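Local coordinates for protein histone acetyltransferase (Trypanosoma brucei brucei, PDB 6IF4) that probably acetylates protein lysines such as those of histones as a MYST-family enzyme, represented here by its presumed Tudor domain, a small SH3-like beta module, at residues Y37-V42 with M48-P53. Residues are numbered along the deposited sequence; the frame is centred on the assembly and turned at random.
Sequences YYVHYV and MDRWLP
His40 ND1 donates to Asp49 OD1 at 2.7 Å, entering on the syn side of the carboxylate while the acceptor lies in the imidazole plane; the two flat groups stand 82° apart. OD1 also accepts a hydrogen bond from a water that in turn accepts from Tyr41 N, and a second water joins OD2 to Tyr38 OH, so both carboxylate oxygens are engaged just before strand 50-53. Beyond this, Tyr37 pairs with Leu52 and Val39 with Arg50, both hydrogen-bonded antiparallel pairs; of their four backbone bonds the longest runs from Arg50 N to Val39 O (3.2 Å). Arg50 NE and NH2 grip Met48 O side-on, and that oxygen also meets the Tyr41 ring edge, 3.3 Å from CE2. On the face carrying Tyr38 and Trp51, a non-hydrogen-bonded pair, Tyr38 CB sits 3.6 Å above the centroid of the indole six-membered ring, a CH-pi contact. Chi1 of -165° (CG anti to the backbone N) brings Tyr38 CD1 over the indole face near its rim, the rings meeting obliquely with planes at 47°. On the reverse face Leu52 CD1 meets Val39 CG2 (3.7 Å) and Tyr41 OH, which is hydrogen-bonded to Thr13 O. In this edge hairpin, a negative Asp49 would probably stabilise protonated His40.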
loop_
_atom_site.group_PDB
_atom_site.type_symbol
_atom_site.label_atom_id
_atom_site.label_comp_id
_atom_site.label_asym_id
_atom_site.label_seq_id
_atom_site.Cartn_x
_atom_site.Cartn_y
_atom_site.Cartn_z
ATOM N N TYR B 37 -2.880 -4.647 -0.514
ATOM C CA TYR B 37 -3.322 -3.288 -0.251
ATOM C C TYR B 37 -3.231 -2.471 -1.528
ATOM O O TYR B 37 -2.198 -2.479 -2.203
ATOM C CB TYR B 37 -2.473 -2.654 0.855
ATOM C CG TYR B 37 -2.345 -3.525 2.088
ATOM C CD1 TYR B 37 -3.298 -3.478 3.097
ATOM C CD2 TYR B 37 -1.279 -4.407 2.235
ATOM C CE1 TYR B 37 -3.191 -4.276 4.218
ATOM C CE2 TYR B 37 -1.164 -5.209 3.354
ATOM C CZ TYR B 37 -2.123 -5.137 4.344
ATOM O OH TYR B 37 -2.017 -5.932 5.459
ATOM N N TYR B 38 -4.313 -1.771 -1.855
ATOM C CA TYR B 38 -4.323 -0.847 -2.979
ATOM C C TYR B 38 -3.884 0.504 -2.438
ATOM O O TYR B 38 -4.637 1.167 -1.718
ATOM C CB TYR B 38 -5.708 -0.762 -3.614
ATOM C CG TYR B 38 -5.706 -0.109 -4.975
ATOM C CD1 TYR B 38 -5.017 -0.680 -6.036
ATOM C CD2 TYR B 38 -6.386 1.080 -5.198
ATOM C CE1 TYR B 38 -5.009 -0.088 -7.284
ATOM C CE2 TYR B 38 -6.384 1.680 -6.443
ATOM C CZ TYR B 38 -5.693 1.092 -7.482
ATOM O OH TYR B 38 -5.687 1.685 -8.722
ATOM N N VAL B 39 -2.664 0.905 -2.769
ATOM C CA VAL B 39 -2.063 2.096 -2.189
ATOM C C VAL B 39 -2.155 3.233 -3.190
ATOM O O VAL B 39 -2.078 3.024 -4.408
ATOM C CB VAL B 39 -0.603 1.837 -1.759
ATOM C CG1 VAL B 39 -0.487 0.488 -1.059
ATOM C CG2 VAL B 39 0.349 1.916 -2.942
ATOM N N HIS B 40 -2.366 4.437 -2.677
ATOM C CA HIS B 40 -2.285 5.653 -3.468
ATOM C C HIS B 40 -1.100 6.467 -2.974
ATOM O O HIS B 40 -0.995 6.751 -1.775
ATOM C CB HIS B 40 -3.576 6.470 -3.366
ATOM C CG HIS B 40 -3.459 7.853 -3.929
ATOM N ND1 HIS B 40 -3.267 8.094 -5.273
ATOM C CD2 HIS B 40 -3.510 9.068 -3.334
ATOM C CE1 HIS B 40 -3.197 9.396 -5.480
ATOM N NE2 HIS B 40 -3.343 10.011 -4.320
ATOM N N TYR B 41 -0.203 6.822 -3.887
ATOM C CA TYR B 41 0.940 7.644 -3.528
ATOM C C TYR B 41 0.457 9.078 -3.409
ATOM O O TYR B 41 -0.146 9.628 -4.337
ATOM C CB TYR B 41 2.061 7.515 -4.553
ATOM C CG TYR B 41 2.588 6.110 -4.640
ATOM C CD1 TYR B 41 3.619 5.678 -3.813
ATOM C CD2 TYR B 41 2.038 5.204 -5.536
ATOM C CE1 TYR B 41 4.093 4.383 -3.888
ATOM C CE2 TYR B 41 2.501 3.916 -5.615
ATOM C CZ TYR B 41 3.527 3.509 -4.793
ATOM O OH TYR B 41 3.983 2.219 -4.884
ATOM N N VAL B 42 0.728 9.674 -2.251
ATOM C CA VAL B 42 0.126 10.943 -1.872
ATOM C C VAL B 42 0.505 12.067 -2.827
ATOM O O VAL B 42 -0.308 12.958 -3.103
ATOM C CB VAL B 42 0.540 11.237 -0.421
ATOM C CG1 VAL B 42 0.583 12.697 -0.179
ATOM C CG2 VAL B 42 -0.405 10.523 0.541
ATOM N N MET B 48 -0.636 6.059 -10.744
ATOM C CA MET B 48 0.436 5.329 -10.084
ATOM C C MET B 48 -0.061 4.378 -9.000
ATOM O O MET B 48 0.758 3.643 -8.438
ATOM C CB MET B 48 1.457 6.302 -9.491
ATOM C CG MET B 48 2.052 7.241 -10.525
ATOM S SD MET B 48 3.010 6.350 -11.766
ATOM C CE MET B 48 4.270 5.590 -10.752
ATOM N N ASP B 49 -1.345 4.417 -8.703
ATOM C CA ASP B 49 -1.948 3.527 -7.698
ATOM C C ASP B 49 -1.681 2.064 -8.058
ATOM O O ASP B 49 -1.760 1.702 -9.222
ATOM C CB ASP B 49 -3.435 3.743 -7.564
ATOM C CG ASP B 49 -3.825 5.131 -7.117
ATOM O OD1 ASP B 49 -2.977 5.914 -6.841
ATOM O OD2 ASP B 49 -4.958 5.349 -7.025
ATOM N N ARG B 50 -1.447 1.259 -7.040
ATOM C CA ARG B 50 -1.198 -0.162 -7.319
ATOM C C ARG B 50 -1.441 -1.051 -6.111
ATOM O O ARG B 50 -1.505 -0.588 -5.032
ATOM C CB ARG B 50 0.248 -0.396 -7.744
ATOM C CG ARG B 50 1.295 0.231 -6.866
ATOM C CD ARG B 50 2.613 0.208 -7.620
ATOM N NE ARG B 50 2.586 1.340 -8.511
ATOM C CZ ARG B 50 3.246 1.484 -9.631
ATOM N NH1 ARG B 50 4.026 0.534 -10.089
ATOM N NH2 ARG B 50 3.120 2.596 -10.308
ATOM N N TRP B 51 -1.606 -2.316 -6.420
ATOM C CA TRP B 51 -1.743 -3.330 -5.385
ATOM C C TRP B 51 -0.360 -3.762 -4.912
ATOM O O TRP B 51 0.513 -4.068 -5.729
ATOM C CB TRP B 51 -2.524 -4.532 -5.913
ATOM C CG TRP B 51 -3.975 -4.256 -6.134
ATOM C CD1 TRP B 51 -4.572 -3.918 -7.312
ATOM C CD2 TRP B 51 -5.015 -4.292 -5.150
ATOM N NE1 TRP B 51 -5.920 -3.743 -7.123
ATOM C CE2 TRP B 51 -6.219 -3.966 -5.804
ATOM C CE3 TRP B 51 -5.046 -4.570 -3.779
ATOM C CZ2 TRP B 51 -7.440 -3.909 -5.136
ATOM C CZ3 TRP B 51 -6.258 -4.512 -3.117
ATOM C CH2 TRP B 51 -7.439 -4.183 -3.796
ATOM N N LEU B 52 -0.157 -3.788 -3.600
ATOM C CA LEU B 52 1.133 -4.173 -3.042
ATOM C C LEU B 52 0.941 -5.088 -1.861
ATOM O O LEU B 52 -0.064 -4.988 -1.134
ATOM C CB LEU B 52 1.948 -2.945 -2.605
ATOM C CG LEU B 52 2.340 -1.956 -3.702
ATOM C CD1 LEU B 52 2.948 -0.699 -3.097
ATOM C CD2 LEU B 52 3.301 -2.611 -4.682
ATOM N N PRO B 53 1.870 -6.014 -1.617
ATOM C CA PRO B 53 1.854 -6.802 -0.392
ATOM C C PRO B 53 2.383 -5.982 0.781
ATOM O O PRO B 53 2.946 -4.898 0.616
ATOM C CB PRO B 53 2.780 -7.974 -0.714
ATOM C CG PRO B 53 3.768 -7.386 -1.665
ATOM C CD PRO B 53 3.003 -6.383 -2.493
HETATM O O HOH W 1 -6.674 4.109 -8.810
HETATM O O HOH W 2 -0.421 7.042 -6.835
#